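Local coordinates for protein Niban 2 (Homo sapiens, PDB 7CTP) that may help suppress apoptosis and promote melanoma cell invasion, and carries a PH domain within a largely helical protein, at residues Q14-K19 with Y275-E280; G21-E26 with N238-E243; D362-E367 with E438-A443. One frame throughout, in Å; residues are numbered along the deposited sequence.

After a short helix at the N terminus the chain enters helix 10-48, which supplies one side of both contact 1 and contact 2. It then runs through the PH domain region before helix 232-252 returns to pack on it at contact 2. Helix 260-337 follows and closes contact 1, so the loop of contact 2 is nested inside that of contact 1. These two contacts touch each other, with centres about 9 Å apart, and tie three helices together. Contact 3 comes later in series. It closes a shorter loop between helices 342-378 and 422-455, on the opposite side of the chain's centre. Its centre is about 45 Å from that of contact 1.

Contact 1 (Q14-K19 with Y275-E280); sequences QHIAEK and YHMVYE
Ile16 and Ala17 receive the tip of Met277 from the facing helix. At Ile16 the CG2 branch does the touching, and it lies 3.6 Å from Met277 CE. This branch stands anti to the backbone N of Ile16. Ile16 CB is also close, 3.8 Å from Met277 CE. The side chains of Ile16 and Met277 cross at a slant and meet through carbon atoms alone. One residue on, Ala17 meets the same methyl twice. Its CB is 3.9 Å from Met277 CE, and its backbone N is in van der Waals contact, 3.6 Å from that carbon. The small alanine thus lets the methyl come down against the helix backbone. Met277 gets there by reaching straight out from its own helix. CG stands anti to the backbone N (chi1 -159°), the chain runs on extended to the sulfur, and a bend at the last torsion turns CE onto Ile16 and Ala17. The backbones stay apart, with 7.4 Å between Ala17 CA and Val278 CA. Beyond the two segments, Gln281 NE2 hydrogen-bonds to Ala17 O and adds a polar tie between the same helices. The contact is plain packing of helix 10-48 on helix 260-337. Helix 232-252 packs beside them, where Val240 touches Val278 and Glu247 forms a salt bridge with Lys19.

Contact 2 (G21-E26 with N238-E243); sequences GKILTE and NLVMEE
Ile23 and Val240 mark the closest backbone approach, with 6.7 Å between Ile23 CA and Val240 CA. The short helical segments pass 10.3 Å apart at their axes, and their N-to-C directions differ by 126°. They therefore run in broadly opposing senses but well off antiparallel. Ile23 carries most of the contact and uses both branches. Its CG2, anti to the backbone N, lies 3.8 Å from Val240 CG2. Leu24 adds a looser touch to the same methyl, with CD2 at 4.3 Å from Val240 CG2. This is helix-on-helix packing in the helical part of the protein, where helix 232-252 lies against helix 10-48 and Met241 packs on Ser271 and Val274 of helix 260-337. The other branch of Ile23 turns to Glu243. That side chain runs out extended from its helix, with CG anti to the backbone N (chi1 -171°), and meets Ile23 from the opposite direction. Ile23 CG1 is 3.5 Å from Glu243 OE2, and Ile23 CD1 packs 3.8 Å from Glu243 CD. The glutamate thus lays its carbons and carboxylate along the isoleucine. Its other oxygen, OE1, hydrogen-bonds to Tyr215 OH of helix 204-218, and the Tyr215 side chain also touches Ile23.

Contact 3 (D362-E367 with E438-A443); sequences DVFFKE and EQMDNA
Phe364 packs against Met440 and Ala443 in side-by-side packing of two long helices, 342-378 and 422-455, with helix 464-511 against the same phenylalanine. The two segments run in broadly the same direction, inclined by 28°, with 10.8 Å between their axes. Phe364 can be followed outward. Its CB lies 3.9 Å from Met440 SD. CG stands anti to the backbone N (chi1 172°), which carries the ring across toward the facing helix. Further out, CD1 and CE1 are the ring atoms nearest the Ala443 methyl. At the far end, CE1 and CZ also reach the backbone carbonyl, and Ala443 O is 3.8 Å from Phe364 CE1. The alanine methyl sits squarely over one ring face in a CH-pi contact: Ala443 CB lies 4.0 Å from the centroid of the Phe364 ring, 8° off its normal. The ring also touches Leu472 and Val475 of helix 464-511, so it joins three helices. With an alanine at Phe364, the Ala443 methyl would probably lose the ring face it packs on, and a gap would be likely to open toward Leu472 and Val475. Met440 takes up the rest of the interface. Its chain bends at chi2 and chi3, which brings the sulfur beside Phe364 CB and sends the end methyl on to Val363. Val363 and Met440 cross at about a right angle, with Met440 CE 3.6 Å from Val363 CG1.

Contact 1 (Q14-K19 with Y275-E280)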
loop_
_atom_site.group_PDB
_atom_site.type_symbol
_atom_site.label_atom_id
_atom_site.label_comp_id
_atom_site.label_asym_id
_atom_site.label_seq_id
_atom_site.Cartn_x
_atom_site.Cartn_y
_atom_site.Cartn_z
ATOM N N GLN A 14 6.092 23.990 -19.851
ATOM C CA GLN A 14 7.546 23.971 -19.694
ATOM C C GLN A 14 7.948 24.356 -18.273
ATOM O O GLN A 14 8.868 23.761 -17.694
ATOM C CB GLN A 14 8.205 24.894 -20.716
ATOM C CG GLN A 14 9.738 24.919 -20.624
ATOM C CD GLN A 14 10.359 23.544 -20.800
ATOM O OE1 GLN A 14 11.229 23.136 -20.024
ATOM N NE2 GLN A 14 9.919 22.821 -21.825
ATOM N N HIS A 15 7.252 25.327 -17.686
ATOM C CA HIS A 15 7.551 25.702 -16.308
ATOM C C HIS A 15 7.281 24.534 -15.366
ATOM O O HIS A 15 8.089 24.240 -14.473
ATOM C CB HIS A 15 6.722 26.922 -15.905
ATOM C CG HIS A 15 7.188 28.204 -16.526
ATOM N ND1 HIS A 15 8.506 28.616 -16.494
ATOM C CD2 HIS A 15 6.507 29.177 -17.180
ATOM C CE1 HIS A 15 8.615 29.782 -17.109
ATOM N NE2 HIS A 15 7.417 30.145 -17.535
ATOM N N ILE A 16 6.157 23.840 -15.569
ATOM C CA ILE A 16 5.834 22.701 -14.711
ATOM C C ILE A 16 6.884 21.607 -14.862
ATOM O O ILE A 16 7.334 21.022 -13.871
ATOM C CB ILE A 16 4.423 22.168 -15.014
ATOM C CG1 ILE A 16 3.356 23.164 -14.558
ATOM C CG2 ILE A 16 4.224 20.816 -14.323
ATOM C CD1 ILE A 16 2.021 22.981 -15.241
ATOM N N ALA A 17 7.311 21.331 -16.100
ATOM C CA ALA A 17 8.323 20.298 -16.311
ATOM C C ALA A 17 9.636 20.671 -15.641
ATOM O O ALA A 17 10.348 19.799 -15.122
ATOM C CB ALA A 17 8.547 20.054 -17.802
ATOM N N GLU A 18 9.988 21.960 -15.663
ATOM C CA GLU A 18 11.216 22.397 -15.007
ATOM C C GLU A 18 11.142 22.166 -13.503
ATOM O O GLU A 18 12.081 21.635 -12.896
ATOM C CB GLU A 18 11.481 23.872 -15.325
ATOM C CG GLU A 18 11.998 24.088 -16.749
ATOM C CD GLU A 18 12.000 25.550 -17.179
ATOM O OE1 GLU A 18 12.248 25.812 -18.378
ATOM O OE2 GLU A 18 11.753 26.426 -16.323
ATOM N N LYS A 19 10.027 22.562 -12.887
ATOM C CA LYS A 19 9.852 22.351 -11.451
ATOM C C LYS A 19 9.820 20.864 -11.118
ATOM O O LYS A 19 10.391 20.438 -10.107
ATOM C CB LYS A 19 8.574 23.032 -10.966
ATOM C CG LYS A 19 8.588 24.555 -11.125
ATOM C CD LYS A 19 7.229 25.158 -10.768
ATOM C CE LYS A 19 7.208 26.667 -10.984
ATOM N NZ LYS A 19 7.345 27.414 -9.701
ATOM N N TYR A 275 -1.008 15.718 -13.794
ATOM C CA TYR A 275 -0.632 14.407 -13.274
ATOM C C TYR A 275 -0.064 13.513 -14.376
ATOM O O TYR A 275 0.939 12.827 -14.165
ATOM C CB TYR A 275 -1.841 13.738 -12.606
ATOM C CG TYR A 275 -1.558 12.345 -12.064
ATOM C CD1 TYR A 275 -0.960 12.165 -10.814
ATOM C CD2 TYR A 275 -1.879 11.210 -12.810
ATOM C CE1 TYR A 275 -0.692 10.879 -10.319
ATOM C CE2 TYR A 275 -1.607 9.931 -12.335
ATOM C CZ TYR A 275 -1.019 9.767 -11.096
ATOM O OH TYR A 275 -0.767 8.476 -10.640
ATOM N N HIS A 276 -0.690 13.514 -15.559
ATOM C CA HIS A 276 -0.188 12.697 -16.670
ATOM C C HIS A 276 1.207 13.129 -17.110
ATOM O O HIS A 276 2.085 12.289 -17.358
ATOM C CB HIS A 276 -1.151 12.775 -17.857
ATOM C CG HIS A 276 -0.524 12.378 -19.162
ATOM N ND1 HIS A 276 -0.416 11.063 -19.566
ATOM C CD2 HIS A 276 0.061 13.121 -20.136
ATOM C CE1 HIS A 276 0.194 11.011 -20.739
ATOM N NE2 HIS A 276 0.498 12.245 -21.105
ATOM N N MET A 277 1.413 14.443 -17.246
ATOM C CA MET A 277 2.706 14.994 -17.634
ATOM C C MET A 277 3.783 14.621 -16.622
ATOM O O MET A 277 4.892 14.199 -16.984
ATOM C CB MET A 277 2.551 16.510 -17.724
ATOM C CG MET A 277 3.535 17.252 -18.535
ATOM S SD MET A 277 3.087 18.983 -18.257
ATOM C CE MET A 277 4.676 19.539 -17.677
ATOM N N VAL A 278 3.467 14.791 -15.340
ATOM C CA VAL A 278 4.393 14.429 -14.266
ATOM C C VAL A 278 4.706 12.938 -14.296
ATOM O O VAL A 278 5.864 12.524 -14.130
ATOM C CB VAL A 278 3.802 14.848 -12.908
ATOM C CG1 VAL A 278 4.543 14.172 -11.767
ATOM C CG2 VAL A 278 3.825 16.370 -12.767
ATOM N N TYR A 279 3.667 12.105 -14.453
ATOM C CA TYR A 279 3.862 10.655 -14.458
ATOM C C TYR A 279 4.861 10.240 -15.529
ATOM O O TYR A 279 5.778 9.446 -15.269
ATOM C CB TYR A 279 2.515 9.948 -14.666
ATOM C CG TYR A 279 2.601 8.426 -14.707
ATOM C CD1 TYR A 279 2.997 7.754 -15.870
ATOM C CD2 TYR A 279 2.285 7.661 -13.589
ATOM C CE1 TYR A 279 3.081 6.364 -15.911
ATOM C CE2 TYR A 279 2.361 6.272 -13.626
ATOM C CZ TYR A 279 2.768 5.638 -14.791
ATOM O OH TYR A 279 2.845 4.262 -14.832
ATOM N N GLU A 280 4.700 10.760 -16.748
ATOM C CA GLU A 280 5.611 10.353 -17.815
ATOM C C GLU A 280 7.027 10.840 -17.545
ATOM O O GLU A 280 7.997 10.118 -17.805
ATOM C CB GLU A 280 5.116 10.859 -19.171
ATOM C CG GLU A 280 3.853 10.140 -19.669
ATOM C CD GLU A 280 4.014 8.625 -19.753
ATOM O OE1 GLU A 280 5.103 8.153 -20.150
ATOM O OE2 GLU A 280 3.046 7.898 -19.424
#

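Contact 2 (G21-E26 with N238-E243)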
loop_
_atom_site.group_PDB
_atom_site.type_symbol
_atom_site.label_atom_id
_atom_site.label_comp_id
_atom_site.label_asym_id
_atom_site.label_seq_id
_atom_site.Cartn_x
_atom_site.Cartn_y
_atom_site.Cartn_z
ATOM N N GLY A 21 11.312 18.493 -12.798
ATOM C CA GLY A 21 12.655 17.960 -12.954
ATOM C C GLY A 21 13.534 18.244 -11.752
ATOM O O GLY A 21 14.351 17.408 -11.355
ATOM N N LYS A 22 13.369 19.420 -11.149
ATOM C CA LYS A 22 14.147 19.755 -9.961
ATOM C C LYS A 22 13.757 18.874 -8.781
ATOM O O LYS A 22 14.625 18.433 -8.018
ATOM C CB LYS A 22 13.973 21.237 -9.637
ATOM C CG LYS A 22 14.546 22.111 -10.745
ATOM C CD LYS A 22 14.418 23.597 -10.467
ATOM C CE LYS A 22 14.918 24.390 -11.673
ATOM N NZ LYS A 22 14.680 25.856 -11.509
ATOM N N ILE A 23 12.457 18.595 -8.623
ATOM C CA ILE A 23 12.010 17.675 -7.575
ATOM C C ILE A 23 12.563 16.279 -7.814
ATOM O O ILE A 23 13.038 15.614 -6.887
ATOM C CB ILE A 23 10.475 17.649 -7.494
ATOM C CG1 ILE A 23 9.950 18.965 -6.939
ATOM C CG2 ILE A 23 10.002 16.479 -6.617
ATOM C CD1 ILE A 23 8.476 19.185 -7.255
ATOM N N LEU A 24 12.487 15.797 -9.058
ATOM C CA LEU A 24 12.960 14.445 -9.325
ATOM C C LEU A 24 14.456 14.327 -9.076
ATOM O O LEU A 24 14.917 13.313 -8.537
ATOM C CB LEU A 24 12.615 14.038 -10.752
ATOM C CG LEU A 24 11.109 13.896 -10.969
ATOM C CD1 LEU A 24 10.829 13.844 -12.473
ATOM C CD2 LEU A 24 10.560 12.650 -10.272
ATOM N N THR A 25 15.230 15.353 -9.459
ATOM C CA THR A 25 16.673 15.340 -9.203
ATOM C C THR A 25 16.965 15.209 -7.715
ATOM O O THR A 25 17.791 14.384 -7.301
ATOM C CB THR A 25 17.327 16.605 -9.766
ATOM O OG1 THR A 25 17.260 16.582 -11.197
ATOM C CG2 THR A 25 18.793 16.715 -9.322
ATOM N N GLU A 26 16.289 16.013 -6.891
ATOM C CA GLU A 26 16.522 15.944 -5.453
ATOM C C GLU A 26 16.103 14.592 -4.893
ATOM O O GLU A 26 16.838 13.987 -4.099
ATOM C CB GLU A 26 15.800 17.081 -4.728
ATOM C CG GLU A 26 16.295 17.249 -3.283
ATOM C CD GLU A 26 15.514 18.280 -2.485
ATOM O OE1 GLU A 26 15.604 18.240 -1.233
ATOM O OE2 GLU A 26 14.817 19.116 -3.103
ATOM N N ASN A 238 2.659 11.321 -7.167
ATOM C CA ASN A 238 1.979 11.888 -6.007
ATOM C C ASN A 238 2.890 12.858 -5.258
ATOM O O ASN A 238 2.432 13.899 -4.773
ATOM C CB ASN A 238 1.515 10.789 -5.050
ATOM C CG ASN A 238 0.452 9.867 -5.642
ATOM O OD1 ASN A 238 -0.236 10.197 -6.622
ATOM N ND2 ASN A 238 0.308 8.689 -5.031
ATOM N N LEU A 239 4.169 12.502 -5.107
ATOM C CA LEU A 239 5.132 13.377 -4.437
ATOM C C LEU A 239 5.227 14.729 -5.128
ATOM O O LEU A 239 5.180 15.781 -4.474
ATOM C CB LEU A 239 6.499 12.701 -4.412
ATOM C CG LEU A 239 7.616 13.366 -3.605
ATOM C CD1 LEU A 239 7.348 13.229 -2.103
ATOM C CD2 LEU A 239 8.935 12.713 -3.976
ATOM N N VAL A 240 5.406 14.713 -6.456
ATOM C CA VAL A 240 5.496 15.950 -7.231
ATOM C C VAL A 240 4.207 16.759 -7.121
ATOM O O VAL A 240 4.245 17.974 -6.891
ATOM C CB VAL A 240 5.839 15.641 -8.699
ATOM C CG1 VAL A 240 5.765 16.921 -9.549
ATOM C CG2 VAL A 240 7.228 15.025 -8.800
ATOM N N MET A 241 3.051 16.109 -7.315
ATOM C CA MET A 241 1.781 16.841 -7.264
ATOM C C MET A 241 1.548 17.466 -5.895
ATOM O O MET A 241 1.032 18.587 -5.798
ATOM C CB MET A 241 0.607 15.930 -7.621
ATOM C CG MET A 241 0.599 15.416 -9.063
ATOM S SD MET A 241 0.551 16.714 -10.320
ATOM C CE MET A 241 -1.096 17.389 -10.050
ATOM N N GLU A 242 1.909 16.753 -4.826
ATOM C CA GLU A 242 1.756 17.321 -3.488
ATOM C C GLU A 242 2.550 18.612 -3.357
ATOM O O GLU A 242 2.071 19.598 -2.785
ATOM C CB GLU A 242 2.196 16.306 -2.433
ATOM C CG GLU A 242 2.270 16.866 -1.007
ATOM C CD GLU A 242 2.817 15.855 -0.004
ATOM O OE1 GLU A 242 3.871 15.234 -0.261
ATOM O OE2 GLU A 242 2.171 15.680 1.049
ATOM N N GLU A 243 3.751 18.635 -3.916
ATOM C CA GLU A 243 4.614 19.795 -3.770
ATOM C C GLU A 243 4.187 20.937 -4.686
ATOM O O GLU A 243 4.170 22.102 -4.266
ATOM C CB GLU A 243 6.062 19.389 -4.041
ATOM C CG GLU A 243 7.075 20.466 -3.711
ATOM C CD GLU A 243 8.484 19.934 -3.573
ATOM O OE1 GLU A 243 8.660 18.773 -3.138
ATOM O OE2 GLU A 243 9.422 20.692 -3.898
#

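Contact 3 (D362-E367 with E438-A443)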
loop_
_atom_site.group_PDB
_atom_site.type_symbol
_atom_site.label_atom_id
_atom_site.label_comp_id
_atom_site.label_asym_id
_atom_site.label_seq_id
_atom_site.Cartn_x
_atom_site.Cartn_y
_atom_site.Cartn_z
ATOM N N ASP A 362 -12.307 -18.365 9.987
ATOM C CA ASP A 362 -13.669 -18.887 9.974
ATOM C C ASP A 362 -14.171 -19.085 8.550
ATOM O O ASP A 362 -14.849 -20.076 8.258
ATOM C CB ASP A 362 -14.591 -17.949 10.753
ATOM C CG ASP A 362 -14.247 -17.884 12.229
ATOM O OD1 ASP A 362 -13.408 -18.699 12.685
ATOM O OD2 ASP A 362 -14.810 -17.021 12.938
ATOM N N VAL A 363 -13.845 -18.155 7.648
ATOM C CA VAL A 363 -14.269 -18.299 6.261
ATOM C C VAL A 363 -13.572 -19.490 5.615
ATOM O O VAL A 363 -14.181 -20.252 4.853
ATOM C CB VAL A 363 -14.002 -16.993 5.488
ATOM C CG1 VAL A 363 -14.122 -17.225 3.988
ATOM C CG2 VAL A 363 -14.994 -15.907 5.924
ATOM N N PHE A 364 -12.283 -19.664 5.914
ATOM C CA PHE A 364 -11.529 -20.800 5.392
ATOM C C PHE A 364 -12.137 -22.112 5.871
ATOM O O PHE A 364 -12.382 -23.028 5.078
ATOM C CB PHE A 364 -10.075 -20.685 5.840
ATOM C CG PHE A 364 -9.243 -21.896 5.536
ATOM C CD1 PHE A 364 -8.993 -22.273 4.225
ATOM C CD2 PHE A 364 -8.707 -22.653 6.565
ATOM C CE1 PHE A 364 -8.225 -23.391 3.944
ATOM C CE2 PHE A 364 -7.937 -23.770 6.292
ATOM C CZ PHE A 364 -7.696 -24.137 4.983
ATOM N N PHE A 365 -12.401 -22.196 7.174
ATOM C CA PHE A 365 -12.986 -23.394 7.777
ATOM C C PHE A 365 -14.330 -23.737 7.146
ATOM O O PHE A 365 -14.608 -24.909 6.854
ATOM C CB PHE A 365 -13.129 -23.167 9.278
ATOM C CG PHE A 365 -13.527 -24.384 10.058
ATOM C CD1 PHE A 365 -12.562 -25.215 10.596
ATOM C CD2 PHE A 365 -14.861 -24.675 10.290
ATOM C CE1 PHE A 365 -12.913 -26.333 11.331
ATOM C CE2 PHE A 365 -15.213 -25.795 11.029
ATOM C CZ PHE A 365 -14.239 -26.620 11.545
ATOM N N LYS A 366 -15.174 -22.723 6.921
ATOM C CA LYS A 366 -16.485 -22.950 6.317
ATOM C C LYS A 366 -16.362 -23.455 4.885
ATOM O O LYS A 366 -17.081 -24.378 4.482
ATOM C CB LYS A 366 -17.308 -21.664 6.360
ATOM C CG LYS A 366 -18.561 -21.705 5.500
ATOM C CD LYS A 366 -19.305 -20.382 5.557
ATOM C CE LYS A 366 -20.264 -20.261 4.393
ATOM N NZ LYS A 366 -21.108 -21.483 4.292
ATOM N N GLU A 367 -15.446 -22.873 4.104
ATOM C CA GLU A 367 -15.332 -23.258 2.703
ATOM C C GLU A 367 -14.799 -24.678 2.569
ATOM O O GLU A 367 -15.256 -25.442 1.709
ATOM C CB GLU A 367 -14.443 -22.259 1.963
ATOM C CG GLU A 367 -15.100 -20.899 1.797
ATOM C CD GLU A 367 -16.394 -20.976 1.012
ATOM O OE1 GLU A 367 -16.406 -21.601 -0.071
ATOM O OE2 GLU A 367 -17.400 -20.409 1.483
ATOM N N GLU A 438 -3.172 -12.362 1.864
ATOM C CA GLU A 438 -2.013 -13.245 1.776
ATOM C C GLU A 438 -2.215 -14.493 2.622
ATOM O O GLU A 438 -1.973 -15.615 2.165
ATOM C CB GLU A 438 -0.755 -12.491 2.214
ATOM C CG GLU A 438 -0.349 -11.392 1.245
ATOM C CD GLU A 438 0.684 -10.437 1.822
ATOM O OE1 GLU A 438 1.313 -9.712 1.023
ATOM O OE2 GLU A 438 0.855 -10.398 3.059
ATOM N N GLN A 439 -2.670 -14.319 3.863
ATOM C CA GLN A 439 -2.785 -15.475 4.752
ATOM C C GLN A 439 -3.901 -16.411 4.306
ATOM O O GLN A 439 -3.792 -17.635 4.469
ATOM C CB GLN A 439 -2.988 -15.020 6.190
ATOM C CG GLN A 439 -1.750 -14.367 6.790
ATOM C CD GLN A 439 -0.471 -15.129 6.468
ATOM O OE1 GLN A 439 -0.323 -16.295 6.833
ATOM N NE2 GLN A 439 0.458 -14.471 5.784
ATOM N N MET A 440 -4.972 -15.867 3.723
ATOM C CA MET A 440 -6.001 -16.734 3.155
ATOM C C MET A 440 -5.463 -17.509 1.959
ATOM O O MET A 440 -5.701 -18.717 1.836
ATOM C CB MET A 440 -7.229 -15.920 2.758
ATOM C CG MET A 440 -8.320 -16.739 2.080
ATOM S SD MET A 440 -9.095 -17.907 3.222
ATOM C CE MET A 440 -10.499 -16.928 3.731
ATOM N N ASP A 441 -4.722 -16.836 1.071
ATOM C CA ASP A 441 -4.156 -17.536 -0.079
ATOM C C ASP A 441 -3.184 -18.615 0.370
ATOM O O ASP A 441 -3.166 -19.716 -0.192
ATOM C CB ASP A 441 -3.460 -16.554 -1.020
ATOM C CG ASP A 441 -3.163 -17.163 -2.389
ATOM O OD1 ASP A 441 -4.085 -17.744 -3.006
ATOM O OD2 ASP A 441 -2.006 -17.038 -2.859
ATOM N N ASN A 442 -2.377 -18.322 1.386
ATOM C CA ASN A 442 -1.454 -19.338 1.886
ATOM C C ASN A 442 -2.214 -20.524 2.469
ATOM O O ASN A 442 -1.797 -21.677 2.306
ATOM C CB ASN A 442 -0.514 -18.742 2.931
ATOM C CG ASN A 442 0.419 -17.682 2.349
ATOM O OD1 ASN A 442 0.492 -17.501 1.128
ATOM N ND2 ASN A 442 1.131 -16.982 3.220
ATOM N N ALA A 443 -3.337 -20.266 3.138
ATOM C CA ALA A 443 -4.098 -21.356 3.747
ATOM C C ALA A 443 -4.674 -22.282 2.684
ATOM O O ALA A 443 -4.589 -23.514 2.805
ATOM C CB ALA A 443 -5.203 -20.800 4.650
#